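Local structure of cysteine hydrolase (Staphylococcus aureus, 6KUA) at residues A[36-39]-A[40-44]; A[88-91]-A[92-96]. The protein hydrolyses the amide of nicotinamide, as a bacterial nicotinamidase of the isochorismatase-like cysteine hydrolase family, giving nicotinic acid and ammonia. All coordinates share one frame; numbering follows the deposited sequence.

Contact 1. Residues A[36-39]-A[40-44]; sequences VSRI and NDFNY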
loop_
_atom_site.group_PDB
_atom_site.type_symbol
_atom_site.label_atom_id
_atom_site.label_comp_id
_atom_site.label_asym_id
_atom_site.label_seq_id
_atom_site.Cartn_x
_atom_site.Cartn_y
_atom_site.Cartn_z
ATOM N N VAL A 36 -12.024 -18.250 -22.228
ATOM C CA VAL A 36 -11.139 -18.681 -23.310
ATOM C C VAL A 36 -11.175 -17.675 -24.447
ATOM O O VAL A 36 -10.136 -17.303 -25.010
ATOM C CB VAL A 36 -11.535 -20.098 -23.789
ATOM C CG1 VAL A 36 -10.839 -20.456 -25.085
ATOM C CG2 VAL A 36 -11.237 -21.135 -22.713
ATOM N N SER A 37 -12.364 -17.182 -24.782
ATOM C CA SER A 37 -12.444 -16.207 -25.850
ATOM C C SER A 37 -11.942 -14.828 -25.430
ATOM O O SER A 37 -11.525 -14.053 -26.296
ATOM C CB SER A 37 -13.879 -16.129 -26.382
ATOM O OG SER A 37 -14.639 -15.160 -25.691
ATOM N N ARG A 38 -11.959 -14.491 -24.137
ATOM C CA ARG A 38 -11.359 -13.214 -23.748
ATOM C C ARG A 38 -9.842 -13.292 -23.832
ATOM O O ARG A 38 -9.184 -12.334 -24.252
ATOM C CB ARG A 38 -11.788 -12.804 -22.332
ATOM C CG ARG A 38 -13.279 -12.583 -22.136
ATOM C CD ARG A 38 -13.899 -11.733 -23.233
ATOM N NE ARG A 38 -13.334 -10.392 -23.241
ATOM C CZ ARG A 38 -13.068 -9.693 -24.337
ATOM N NH1 ARG A 38 -13.324 -10.206 -25.538
ATOM N NH2 ARG A 38 -12.542 -8.479 -24.226
ATOM N N ILE A 39 -9.276 -14.435 -23.443
ATOM C CA ILE A 39 -7.831 -14.630 -23.524
ATOM C C ILE A 39 -7.370 -14.522 -24.972
ATOM O O ILE A 39 -6.391 -13.833 -25.283
ATOM C CB ILE A 39 -7.437 -15.980 -22.898
ATOM C CG1 ILE A 39 -7.784 -15.992 -21.409
ATOM C CG2 ILE A 39 -5.944 -16.261 -23.091
ATOM C CD1 ILE A 39 -7.664 -17.357 -20.774
ATOM N N ASN A 40 -8.091 -15.178 -25.884
ATOM C CA ASN A 40 -7.726 -15.107 -27.294
ATOM C C ASN A 40 -7.838 -13.687 -27.818
ATOM O O ASN A 40 -7.003 -13.247 -28.617
ATOM C CB ASN A 40 -8.599 -16.054 -28.113
ATOM C CG ASN A 40 -8.154 -17.495 -27.986
ATOM O OD1 ASN A 40 -6.967 -17.783 -28.043
ATOM N ND2 ASN A 40 -9.100 -18.403 -27.800
ATOM N N ASP A 41 -8.862 -12.949 -27.381
ATOM C CA ASP A 41 -9.003 -11.558 -27.803
ATOM C C ASP A 41 -7.775 -10.739 -27.421
ATOM O O ASP A 41 -7.148 -10.095 -28.267
ATOM C CB ASP A 41 -10.261 -10.949 -27.183
ATOM C CG ASP A 41 -10.609 -9.594 -27.782
ATOM O OD1 ASP A 41 -11.279 -9.564 -28.832
ATOM O OD2 ASP A 41 -10.222 -8.552 -27.206
ATOM N N PHE A 42 -7.427 -10.743 -26.134
ATOM C CA PHE A 42 -6.254 -10.006 -25.676
ATOM C C PHE A 42 -4.985 -10.497 -26.358
ATOM O O PHE A 42 -4.138 -9.693 -26.753
ATOM C CB PHE A 42 -6.127 -10.124 -24.152
ATOM C CG PHE A 42 -7.014 -9.162 -23.401
ATOM C CD1 PHE A 42 -8.395 -9.358 -23.357
ATOM C CD2 PHE A 42 -6.475 -8.047 -22.768
ATOM C CE1 PHE A 42 -9.218 -8.470 -22.679
ATOM C CE2 PHE A 42 -7.299 -7.151 -22.082
ATOM C CZ PHE A 42 -8.670 -7.367 -22.042
ATOM N N ASN A 43 -4.826 -11.820 -26.484
ATOM C CA ASN A 43 -3.619 -12.374 -27.086
ATOM C C ASN A 43 -3.471 -11.923 -28.531
ATOM O O ASN A 43 -2.372 -11.558 -28.966
ATOM C CB ASN A 43 -3.652 -13.900 -26.993
ATOM C CG ASN A 43 -2.333 -14.534 -27.358
ATOM O OD1 ASN A 43 -1.348 -14.423 -26.622
ATOM N ND2 ASN A 43 -2.309 -15.223 -28.495
ATOM N N TYR A 44 -4.583 -11.901 -29.275
ATOM C CA TYR A 44 -4.575 -11.407 -30.649
ATOM C C TYR A 44 -3.834 -10.084 -30.766
ATOM O O TYR A 44 -2.991 -9.906 -31.652
ATOM C CB TYR A 44 -6.010 -11.257 -31.158
ATOM C CG TYR A 44 -6.091 -10.712 -32.561
ATOM C CD1 TYR A 44 -5.934 -11.547 -33.668
ATOM C CD2 TYR A 44 -6.321 -9.367 -32.790
ATOM C CE1 TYR A 44 -6.001 -11.052 -34.961
ATOM C CE2 TYR A 44 -6.403 -8.861 -34.083
ATOM C CZ TYR A 44 -6.241 -9.713 -35.165
ATOM O OH TYR A 44 -6.305 -9.204 -36.444
#
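Arg38 and Asp41 run alongside each other on the surface of one helix, their side chains pointing the same way, and meet in a long salt bridge, Arg38 NH2 to Asp41 OD2 at 3.8 Å. The guanidinium and carboxylate planes are turned 37° apart, and Arg38 NH1 also rests on the Asp41 CB methylene at 3.6 Å. Bends at chi2 (-47°) and chi3 fold the arginine forward along the helix and bring its head over the following turn. Each charge has a second partner: Arg38 NE pairs with Glu128 and Asp41 OD2 with Arg4, consistent with an ionic cluster that favours the charged forms. Phe42 also approaches the guanidinium, obliquely, CE1 lying 3.7 Å from Arg38 NH2 with the two planes 73° apart.

These residues belong to helix 32-44, which packs against the parallel sheet of the isochorismatase-like alpha/beta fold. Accordingly, the apolar Phe42 and Ile39 turn to strands 4-9 and 48-54, where both are buried. The Phe42 edge also lies near the Arg38 carbonyl, CD1 to O 3.2 Å, while its backbone N gives that same oxygen a nearly straight hydrogen bond of 3.0 Å. On the more exposed flank Val36 and Asn40 lie side by side, Val36 CG1 touching Asn40 ND2 at 3.8 Å; a branched apolar residue suits the join with helix 84-93, and the polar amide of Asn40 suits the exposed edge of that join. One turn beyond Ile39, Asn43 donates its backbone N to the Ile39 carbonyl at 2.8 Å.

Contact 2. Residues A[88-91]-A[92-96]; sequences KLYE and TIKAQ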
loop_
_atom_site.group_PDB
_atom_site.type_symbol
_atom_site.label_atom_id
_atom_site.label_comp_id
_atom_site.label_asym_id
_atom_site.label_seq_id
_atom_site.Cartn_x
_atom_site.Cartn_y
_atom_site.Cartn_z
ATOM N N LYS A 88 -5.711 -25.486 -20.586
ATOM C CA LYS A 88 -5.126 -25.957 -21.839
ATOM C C LYS A 88 -4.531 -24.803 -22.631
ATOM O O LYS A 88 -3.379 -24.869 -23.081
ATOM C CB LYS A 88 -6.183 -26.677 -22.683
ATOM C CG LYS A 88 -6.666 -27.999 -22.126
ATOM C CD LYS A 88 -7.177 -28.915 -23.240
ATOM C CE LYS A 88 -8.383 -28.311 -23.968
ATOM N NZ LYS A 88 -9.610 -29.175 -23.889
ATOM N N LEU A 89 -5.321 -23.740 -22.834
ATOM C CA LEU A 89 -4.830 -22.576 -23.562
ATOM C C LEU A 89 -3.588 -22.003 -22.894
ATOM O O LEU A 89 -2.624 -21.632 -23.575
ATOM C CB LEU A 89 -5.936 -21.523 -23.665
ATOM C CG LEU A 89 -5.672 -20.220 -24.418
ATOM C CD1 LEU A 89 -5.008 -20.492 -25.762
ATOM C CD2 LEU A 89 -6.974 -19.455 -24.610
ATOM N N TYR A 90 -3.575 -21.963 -21.558
ATOM C CA TYR A 90 -2.448 -21.367 -20.849
ATOM C C TYR A 90 -1.153 -22.113 -21.144
ATOM O O TYR A 90 -0.104 -21.486 -21.330
ATOM C CB TYR A 90 -2.724 -21.339 -19.343
ATOM C CG TYR A 90 -1.512 -20.937 -18.514
ATOM C CD1 TYR A 90 -1.136 -19.600 -18.394
ATOM C CD2 TYR A 90 -0.741 -21.892 -17.858
ATOM C CE1 TYR A 90 -0.023 -19.227 -17.649
ATOM C CE2 TYR A 90 0.371 -21.527 -17.107
ATOM C CZ TYR A 90 0.720 -20.196 -17.003
ATOM O OH TYR A 90 1.817 -19.821 -16.260
ATOM N N GLU A 91 -1.208 -23.451 -21.205
ATOM C CA GLU A 91 -0.009 -24.232 -21.511
ATOM C C GLU A 91 0.622 -23.820 -22.838
ATOM O O GLU A 91 1.850 -23.840 -22.968
ATOM C CB GLU A 91 -0.334 -25.733 -21.532
ATOM C CG GLU A 91 -0.885 -26.295 -20.224
ATOM C CD GLU A 91 -0.071 -25.891 -18.997
ATOM O OE1 GLU A 91 -0.687 -25.633 -17.930
ATOM O OE2 GLU A 91 1.178 -25.831 -19.102
ATOM N N THR A 92 -0.182 -23.429 -23.822
ATOM C CA THR A 92 0.354 -23.066 -25.130
ATOM C C THR A 92 0.792 -21.610 -25.242
ATOM O O THR A 92 1.389 -21.249 -26.262
ATOM C CB THR A 92 -0.669 -23.344 -26.242
ATOM O OG1 THR A 92 -1.511 -22.200 -26.415
ATOM C CG2 THR A 92 -1.524 -24.558 -25.913
ATOM N N ILE A 93 0.506 -20.754 -24.257
ATOM C CA ILE A 93 0.903 -19.351 -24.339
ATOM C C ILE A 93 1.753 -18.902 -23.157
ATOM O O ILE A 93 2.207 -17.753 -23.139
ATOM C CB ILE A 93 -0.316 -18.412 -24.510
ATOM C CG1 ILE A 93 -1.291 -18.523 -23.327
ATOM C CG2 ILE A 93 -1.049 -18.693 -25.812
ATOM C CD1 ILE A 93 -2.368 -17.447 -23.348
ATOM N N LYS A 94 2.025 -19.779 -22.193
ATOM C CA LYS A 94 2.607 -19.326 -20.932
ATOM C C LYS A 94 4.022 -18.765 -21.070
ATOM O O LYS A 94 4.449 -17.998 -20.199
ATOM C CB LYS A 94 2.598 -20.458 -19.911
ATOM C CG LYS A 94 3.100 -21.785 -20.441
ATOM C CD LYS A 94 3.121 -22.821 -19.334
ATOM C CE LYS A 94 4.336 -23.720 -19.439
ATOM N NZ LYS A 94 4.214 -24.892 -18.533
ATOM N N ALA A 95 4.757 -19.100 -22.134
ATOM C CA ALA A 95 6.088 -18.523 -22.309
ATOM C C ALA A 95 6.073 -17.141 -22.960
ATOM O O ALA A 95 7.123 -16.490 -23.022
ATOM C CB ALA A 95 6.969 -19.460 -23.140
ATOM N N GLN A 96 4.921 -16.674 -23.436
ATOM C CA GLN A 96 4.865 -15.403 -24.130
ATOM C C GLN A 96 5.073 -14.231 -23.169
ATOM O O GLN A 96 4.696 -14.297 -21.996
ATOM C CB GLN A 96 3.528 -15.253 -24.848
ATOM C CG GLN A 96 3.240 -16.371 -25.848
ATOM C CD GLN A 96 1.920 -16.162 -26.578
ATOM O OE1 GLN A 96 1.491 -17.016 -27.353
ATOM N NE2 GLN A 96 1.267 -15.017 -26.326
HETATM O O HOH W 1 3.209 -17.207 -17.570
#
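Lys88 offers its carbonyl oxygen to the methyl group of Thr92, O to CG2 3.4 Å. The Leu89 carbonyl accepts the Thr92 hydroxyl: OG1 reaches O at 3.1 Å, in the carbonyl plane and on a lone pair. Thr92 OG1 sits between its own backbone N and carbonyl carbon (chi1 88°), which turns it back onto the preceding turn. The backbone N atoms of Thr92 and Ile93 give the same oxygen only weak bonds, as helix 84-93 runs out into a type I beta turn; Ile93 N makes its better bond to the Tyr90 carbonyl, three residues back. The apolar chains of Leu89 and Ile93 touch, CD1 to CG2 4.3 Å, and suit the side that packs on helix 32-44.

Tyr90 lays one ring face under Lys94, whose CB stands 3.7 Å from the centroid, 20° off the normal, in a CH-pi contact; the chains cross at about a right angle. The Tyr90 ring also meets Phe51 edge-to-face, and a water links Tyr90 OH to Lys94 O. Glu91 meets the far end of the same lysine: NZ approaches OE2 at 3.2 Å, nearly along the C-O axis, in a salt bridge suited to this exposed surface.

Contact 1 comes first along the chain, within helix 32-44, and contact 2 follows at the end of helix 84-93; strand 48-54 lies between them in sequence. Their centres are about 12 Å apart, on the same side of the chain's centre, and the two helices pack directly on each other. Ile39 CG2 rests on Leu89 CD2 at 3.7 Å and on Ile93 CD1 at 3.8 Å, while Asn43 OD1 and Gln96 NE2, 2.7 Å apart, probably form a hydrogen bond. Helix 32-44 also reaches strands 4-9 and 48-54, and the end of helix 84-93 reaches strand 99-104, so the pair covers neighbouring parts of one parallel sheet.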